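Local coordinates for trafficking protein B (Neisseria gonorrhoeae, PDB 2H1C), which acts as the toxin of a type II toxin-antitoxin system, a probable magnesium-dependent PIN-domain ribonuclease that pairs with the antitoxin FitA in a promoter-binding complex, at residues I107-R121 / F126-H138. Sequence-based numbering, arbitrary orientation.
Sequences IAATAKQHSLTVATR and FFAADVAVFNPWH. With SO4 (sulfate ion), chain D; SO4 (sulfate ion), chain E.
Phe-126 packs its ring against Val-118, whose chi1 of 176° sets CG1 over one face, 4.0 Å from the ring centroid, and CG2 beside CD2. Three further side chains of 107-121 approach obliquely: Ala-108 CB lies 3.6 Å from Phe-126 CD2, Ile-107 CG2 is nearest CE2, and Thr-120 CG2 nearest CD1 and CE1. Val-131 continues this buried layer, fitting CG1 against Ala-111 and CG2 against the aliphatic chain of Lys-112. Phe-126 thus packs between helix 124-128 and strand 117-119 of a right-handed beta-alpha-beta crossover in the PIN domain, which returns to the parallel strand 133-134; helix 102-114 flanks the layer. Val-118 N-H bonds to Ala-132 O (2.9 Å), its C=O accepts from Phe-134 N (2.7 Å), and Thr-120 N adds a bond to Phe-134 O. Thr-120 OG1 turns instead to Asp-5, a predicted magnesium ligand. The solvent side is looser. Partly exposed Lys-112 bends at chi3 (-74°), and NZ hydrogen-bonds Ala-129 O (3.0 Å), nearly in line with the carbonyl. Exposed Arg-121, extended, sets CD over the six-membered ring of Trp-137 and lays its guanidinium flat, off-centre, near NE1, planes 8° apart; NH1 and NH2 hydrogen-bond a sulfate, probably from the crystallisation liquor, at the guanidinium edge.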
loop_
_atom_site.group_PDB
_atom_site.type_symbol
_atom_site.label_atom_id
_atom_site.label_comp_id
_atom_site.label_asym_id
_atom_site.label_seq_id
_atom_site.Cartn_x
_atom_site.Cartn_y
_atom_site.Cartn_z
ATOM N N ILE A 107 -0.764 0.874 7.375
ATOM C CA ILE A 107 -1.887 1.115 8.264
ATOM C C ILE A 107 -1.498 2.096 9.347
ATOM O O ILE A 107 -2.236 3.038 9.614
ATOM C CB ILE A 107 -2.376 -0.200 8.882
ATOM C CG1 ILE A 107 -2.856 -1.129 7.761
ATOM C CG2 ILE A 107 -3.525 0.067 9.837
ATOM C CD1 ILE A 107 -3.313 -2.478 8.230
ATOM N N ALA A 108 -0.330 1.902 9.953
ATOM C CA ALA A 108 0.099 2.803 11.004
ATOM C C ALA A 108 0.247 4.240 10.504
ATOM O O ALA A 108 -0.168 5.181 11.182
ATOM C CB ALA A 108 1.400 2.307 11.631
ATOM N N ALA A 109 0.810 4.415 9.309
ATOM C CA ALA A 109 0.993 5.760 8.752
ATOM C C ALA A 109 -0.357 6.428 8.451
ATOM O O ALA A 109 -0.515 7.638 8.629
ATOM C CB ALA A 109 1.850 5.697 7.467
ATOM N N THR A 110 -1.329 5.641 7.997
ATOM C CA THR A 110 -2.658 6.174 7.705
ATOM C C THR A 110 -3.286 6.679 9.004
ATOM O O THR A 110 -3.821 7.783 9.058
ATOM C CB THR A 110 -3.573 5.090 7.068
ATOM O OG1 THR A 110 -3.005 4.662 5.817
ATOM C CG2 THR A 110 -4.988 5.648 6.829
ATOM N N ALA A 111 -3.172 5.884 10.067
ATOM C CA ALA A 111 -3.732 6.266 11.357
ATOM C C ALA A 111 -3.065 7.525 11.914
ATOM O O ALA A 111 -3.743 8.437 12.386
ATOM C CB ALA A 111 -3.585 5.111 12.349
ATOM N N LYS A 112 -1.741 7.592 11.848
ATOM C CA LYS A 112 -1.037 8.763 12.370
ATOM C C LYS A 112 -1.426 10.018 11.596
ATOM O O LYS A 112 -1.653 11.079 12.187
ATOM C CB LYS A 112 0.483 8.547 12.306
ATOM C CG LYS A 112 1.301 9.761 12.737
ATOM C CD LYS A 112 2.767 9.420 12.984
ATOM C CE LYS A 112 2.951 8.655 14.288
ATOM N NZ LYS A 112 4.391 8.450 14.652
ATOM N N GLN A 113 -1.514 9.893 10.274
ATOM C CA GLN A 113 -1.870 11.018 9.416
ATOM C C GLN A 113 -3.249 11.586 9.752
ATOM O O GLN A 113 -3.458 12.800 9.674
ATOM C CB GLN A 113 -1.822 10.569 7.954
ATOM C CG GLN A 113 -1.593 11.680 6.954
ATOM C CD GLN A 113 -2.846 12.440 6.641
ATOM O OE1 GLN A 113 -3.889 11.841 6.384
ATOM N NE2 GLN A 113 -2.755 13.767 6.640
ATOM N N HIS A 114 -4.175 10.709 10.152
ATOM C CA HIS A 114 -5.545 11.114 10.480
ATOM C C HIS A 114 -5.871 11.167 11.970
ATOM O O HIS A 114 -7.037 11.322 12.343
ATOM C CB HIS A 114 -6.529 10.161 9.795
ATOM C CG HIS A 114 -6.510 10.253 8.307
ATOM N ND1 HIS A 114 -7.135 11.273 7.618
ATOM C CD2 HIS A 114 -5.919 9.477 7.367
ATOM C CE1 HIS A 114 -6.931 11.121 6.324
ATOM N NE2 HIS A 114 -6.192 10.035 6.143
ATOM N N SER A 115 -4.849 11.017 12.806
ATOM C CA SER A 115 -5.007 11.058 14.259
ATOM C C SER A 115 -5.954 9.988 14.776
ATOM O O SER A 115 -6.789 10.249 15.640
ATOM C CB SER A 115 -5.519 12.434 14.693
ATOM O OG SER A 115 -4.586 13.436 14.352
ATOM N N LEU A 116 -5.815 8.774 14.255
ATOM C CA LEU A 116 -6.676 7.674 14.664
ATOM C C LEU A 116 -5.964 6.656 15.529
ATOM O O LEU A 116 -4.746 6.525 15.464
ATOM C CB LEU A 116 -7.182 6.936 13.429
ATOM C CG LEU A 116 -7.756 7.873 12.365
ATOM C CD1 LEU A 116 -8.093 7.059 11.105
ATOM C CD2 LEU A 116 -9.005 8.536 12.901
ATOM N N THR A 117 -6.746 5.926 16.320
ATOM C CA THR A 117 -6.218 4.844 17.144
ATOM C C THR A 117 -6.453 3.575 16.332
ATOM O O THR A 117 -7.556 3.353 15.835
ATOM C CB THR A 117 -6.991 4.676 18.452
ATOM O OG1 THR A 117 -6.833 5.843 19.257
ATOM C CG2 THR A 117 -6.473 3.464 19.213
ATOM N N VAL A 118 -5.421 2.747 16.194
ATOM C CA VAL A 118 -5.543 1.504 15.448
ATOM C C VAL A 118 -6.103 0.392 16.331
ATOM O O VAL A 118 -5.616 0.181 17.447
ATOM C CB VAL A 118 -4.166 1.025 14.914
ATOM C CG1 VAL A 118 -4.326 -0.339 14.215
ATOM C CG2 VAL A 118 -3.596 2.049 13.928
ATOM N N ALA A 119 -7.144 -0.288 15.858
ATOM C CA ALA A 119 -7.721 -1.408 16.601
ATOM C C ALA A 119 -7.122 -2.645 15.922
ATOM O O ALA A 119 -7.331 -2.858 14.717
ATOM C CB ALA A 119 -9.246 -1.415 16.462
ATOM N N THR A 120 -6.393 -3.458 16.685
ATOM C CA THR A 120 -5.741 -4.645 16.121
ATOM C C THR A 120 -5.367 -5.662 17.189
ATOM O O THR A 120 -5.175 -5.303 18.342
ATOM C CB THR A 120 -4.442 -4.262 15.404
ATOM O OG1 THR A 120 -3.807 -5.442 14.896
ATOM C CG2 THR A 120 -3.497 -3.562 16.370
ATOM N N ARG A 121 -5.264 -6.925 16.789
ATOM C CA ARG A 121 -4.888 -7.983 17.725
ATOM C C ARG A 121 -3.372 -7.976 17.939
ATOM O O ARG A 121 -2.882 -8.318 19.018
ATOM C CB ARG A 121 -5.314 -9.340 17.176
ATOM C CG ARG A 121 -5.177 -10.472 18.195
ATOM C CD ARG A 121 -5.701 -11.784 17.642
ATOM N NE ARG A 121 -5.900 -12.768 18.706
ATOM C CZ ARG A 121 -6.404 -13.983 18.512
ATOM N NH1 ARG A 121 -6.760 -14.366 17.293
ATOM N NH2 ARG A 121 -6.561 -14.810 19.536
ATOM N N PHE A 126 2.650 -1.501 15.785
ATOM C CA PHE A 126 2.087 -0.178 15.982
ATOM C C PHE A 126 2.683 0.560 17.165
ATOM O O PHE A 126 2.767 1.787 17.164
ATOM C CB PHE A 126 0.568 -0.280 16.075
ATOM C CG PHE A 126 -0.056 -0.898 14.857
ATOM C CD1 PHE A 126 -0.321 -2.263 14.810
ATOM C CD2 PHE A 126 -0.327 -0.121 13.730
ATOM C CE1 PHE A 126 -0.841 -2.857 13.656
ATOM C CE2 PHE A 126 -0.847 -0.699 12.567
ATOM C CZ PHE A 126 -1.105 -2.073 12.532
ATOM N N PHE A 127 3.117 -0.184 18.175
ATOM C CA PHE A 127 3.737 0.453 19.323
ATOM C C PHE A 127 5.048 1.074 18.847
ATOM O O PHE A 127 5.387 2.198 19.216
ATOM C CB PHE A 127 4.000 -0.574 20.422
ATOM C CG PHE A 127 2.826 -0.796 21.328
ATOM C CD1 PHE A 127 2.190 0.285 21.928
ATOM C CD2 PHE A 127 2.383 -2.082 21.619
ATOM C CE1 PHE A 127 1.132 0.092 22.807
ATOM C CE2 PHE A 127 1.323 -2.286 22.500
ATOM C CZ PHE A 127 0.699 -1.197 23.093
ATOM N N ALA A 128 5.768 0.342 18.001
ATOM C CA ALA A 128 7.037 0.815 17.461
ATOM C C ALA A 128 6.842 2.001 16.512
ATOM O O ALA A 128 7.754 2.806 16.310
ATOM C CB ALA A 128 7.753 -0.324 16.745
ATOM N N ALA A 129 5.649 2.108 15.937
ATOM C CA ALA A 129 5.335 3.205 15.026
ATOM C C ALA A 129 4.917 4.437 15.830
ATOM O O ALA A 129 4.671 5.503 15.268
ATOM C CB ALA A 129 4.211 2.793 14.075
ATOM N N ASP A 130 4.843 4.289 17.150
ATOM C CA ASP A 130 4.441 5.397 18.011
ATOM C C ASP A 130 3.043 5.898 17.654
ATOM O O ASP A 130 2.786 7.107 17.622
ATOM C CB ASP A 130 5.448 6.552 17.900
ATOM C CG ASP A 130 6.707 6.314 18.723
ATOM O OD1 ASP A 130 6.608 6.304 19.973
ATOM O OD2 ASP A 130 7.794 6.140 18.120
ATOM N N VAL A 131 2.140 4.966 17.361
ATOM C CA VAL A 131 0.765 5.329 17.031
ATOM C C VAL A 131 -0.131 4.707 18.096
ATOM O O VAL A 131 0.164 3.624 18.594
ATOM C CB VAL A 131 0.353 4.803 15.626
ATOM C CG1 VAL A 131 -1.102 5.116 15.355
ATOM C CG2 VAL A 131 1.220 5.454 14.559
ATOM N N ALA A 132 -1.206 5.398 18.461
ATOM C CA ALA A 132 -2.117 4.873 19.479
ATOM C C ALA A 132 -2.739 3.564 18.996
ATOM O O ALA A 132 -3.061 3.415 17.811
ATOM C CB ALA A 132 -3.203 5.880 19.774
ATOM N N VAL A 133 -2.916 2.618 19.907
ATOM C CA VAL A 133 -3.492 1.350 19.514
ATOM C C VAL A 133 -4.390 0.767 20.581
ATOM O O VAL A 133 -4.259 1.088 21.773
ATOM C CB VAL A 133 -2.383 0.327 19.163
ATOM C CG1 VAL A 133 -1.578 0.841 18.009
ATOM C CG2 VAL A 133 -1.471 0.097 20.366
ATOM N N PHE A 134 -5.326 -0.069 20.150
ATOM C CA PHE A 134 -6.215 -0.727 21.085
ATOM C C PHE A 134 -6.460 -2.149 20.615
ATOM O O PHE A 134 -6.767 -2.381 19.446
ATOM C CB PHE A 134 -7.549 0.004 21.216
ATOM C CG PHE A 134 -8.507 -0.685 22.147
ATOM C CD1 PHE A 134 -8.231 -0.764 23.511
ATOM C CD2 PHE A 134 -9.646 -1.311 21.654
ATOM C CE1 PHE A 134 -9.078 -1.464 24.373
ATOM C CE2 PHE A 134 -10.497 -2.013 22.504
ATOM C CZ PHE A 134 -10.215 -2.090 23.865
ATOM N N ASN A 135 -6.291 -3.099 21.532
ATOM C CA ASN A 135 -6.488 -4.516 21.231
ATOM C C ASN A 135 -7.834 -4.909 21.840
ATOM O O ASN A 135 -7.938 -5.051 23.058
ATOM C CB ASN A 135 -5.369 -5.351 21.871
ATOM C CG ASN A 135 -5.479 -6.823 21.545
ATOM O OD1 ASN A 135 -6.555 -7.322 21.204
ATOM N ND2 ASN A 135 -4.364 -7.536 21.650
ATOM N N PRO A 136 -8.885 -5.073 21.003
ATOM C CA PRO A 136 -10.207 -5.446 21.521
ATOM C C PRO A 136 -10.306 -6.814 22.206
ATOM O O PRO A 136 -11.366 -7.167 22.735
ATOM C CB PRO A 136 -11.114 -5.340 20.290
ATOM C CG PRO A 136 -10.198 -5.681 19.162
ATOM C CD PRO A 136 -8.913 -4.941 19.534
ATOM N N TRP A 137 -9.227 -7.596 22.182
ATOM C CA TRP A 137 -9.254 -8.888 22.865
ATOM C C TRP A 137 -9.094 -8.621 24.367
ATOM O O TRP A 137 -9.332 -9.509 25.197
ATOM C CB TRP A 137 -8.139 -9.814 22.347
ATOM C CG TRP A 137 -8.566 -10.671 21.202
ATOM C CD1 TRP A 137 -8.885 -12.003 21.246
ATOM C CD2 TRP A 137 -8.737 -10.266 19.834
ATOM N NE1 TRP A 137 -9.245 -12.443 19.997
ATOM C CE2 TRP A 137 -9.167 -11.402 19.118
ATOM C CE3 TRP A 137 -8.574 -9.057 19.155
ATOM C CZ2 TRP A 137 -9.434 -11.360 17.739
ATOM C CZ3 TRP A 137 -8.839 -9.016 17.790
ATOM C CH2 TRP A 137 -9.267 -10.159 17.098
ATOM N N HIS A 138 -8.713 -7.384 24.699
ATOM C CA HIS A 138 -8.538 -6.925 26.093
ATOM C C HIS A 138 -9.674 -5.972 26.460
ATOM O O HIS A 138 -10.417 -5.511 25.590
ATOM C CB HIS A 138 -7.220 -6.150 26.270
ATOM C CG HIS A 138 -5.995 -7.017 26.289
ATOM N ND1 HIS A 138 -5.786 -7.985 27.245
ATOM C CD2 HIS A 138 -4.916 -7.042 25.475
ATOM C CE1 HIS A 138 -4.623 -8.579 27.017
ATOM N NE2 HIS A 138 -4.078 -8.026 25.952
HETATM S S SO4 D . -7.815 -17.952 18.009
HETATM O O1 SO4 D . -7.622 -18.720 16.852
HETATM O O2 SO4 D . -6.550 -17.623 18.700
HETATM O O3 SO4 D . -8.569 -18.596 19.012
HETATM O O4 SO4 D . -8.282 -16.662 17.665
HETATM S S SO4 E . -7.744 -7.779 30.258
HETATM O O1 SO4 E . -7.993 -8.477 29.067
HETATM O O2 SO4 E . -8.293 -6.399 30.243
HETATM O O3 SO4 E . -6.377 -7.563 30.547
HETATM O O4 SO4 E . -8.483 -8.359 31.319
#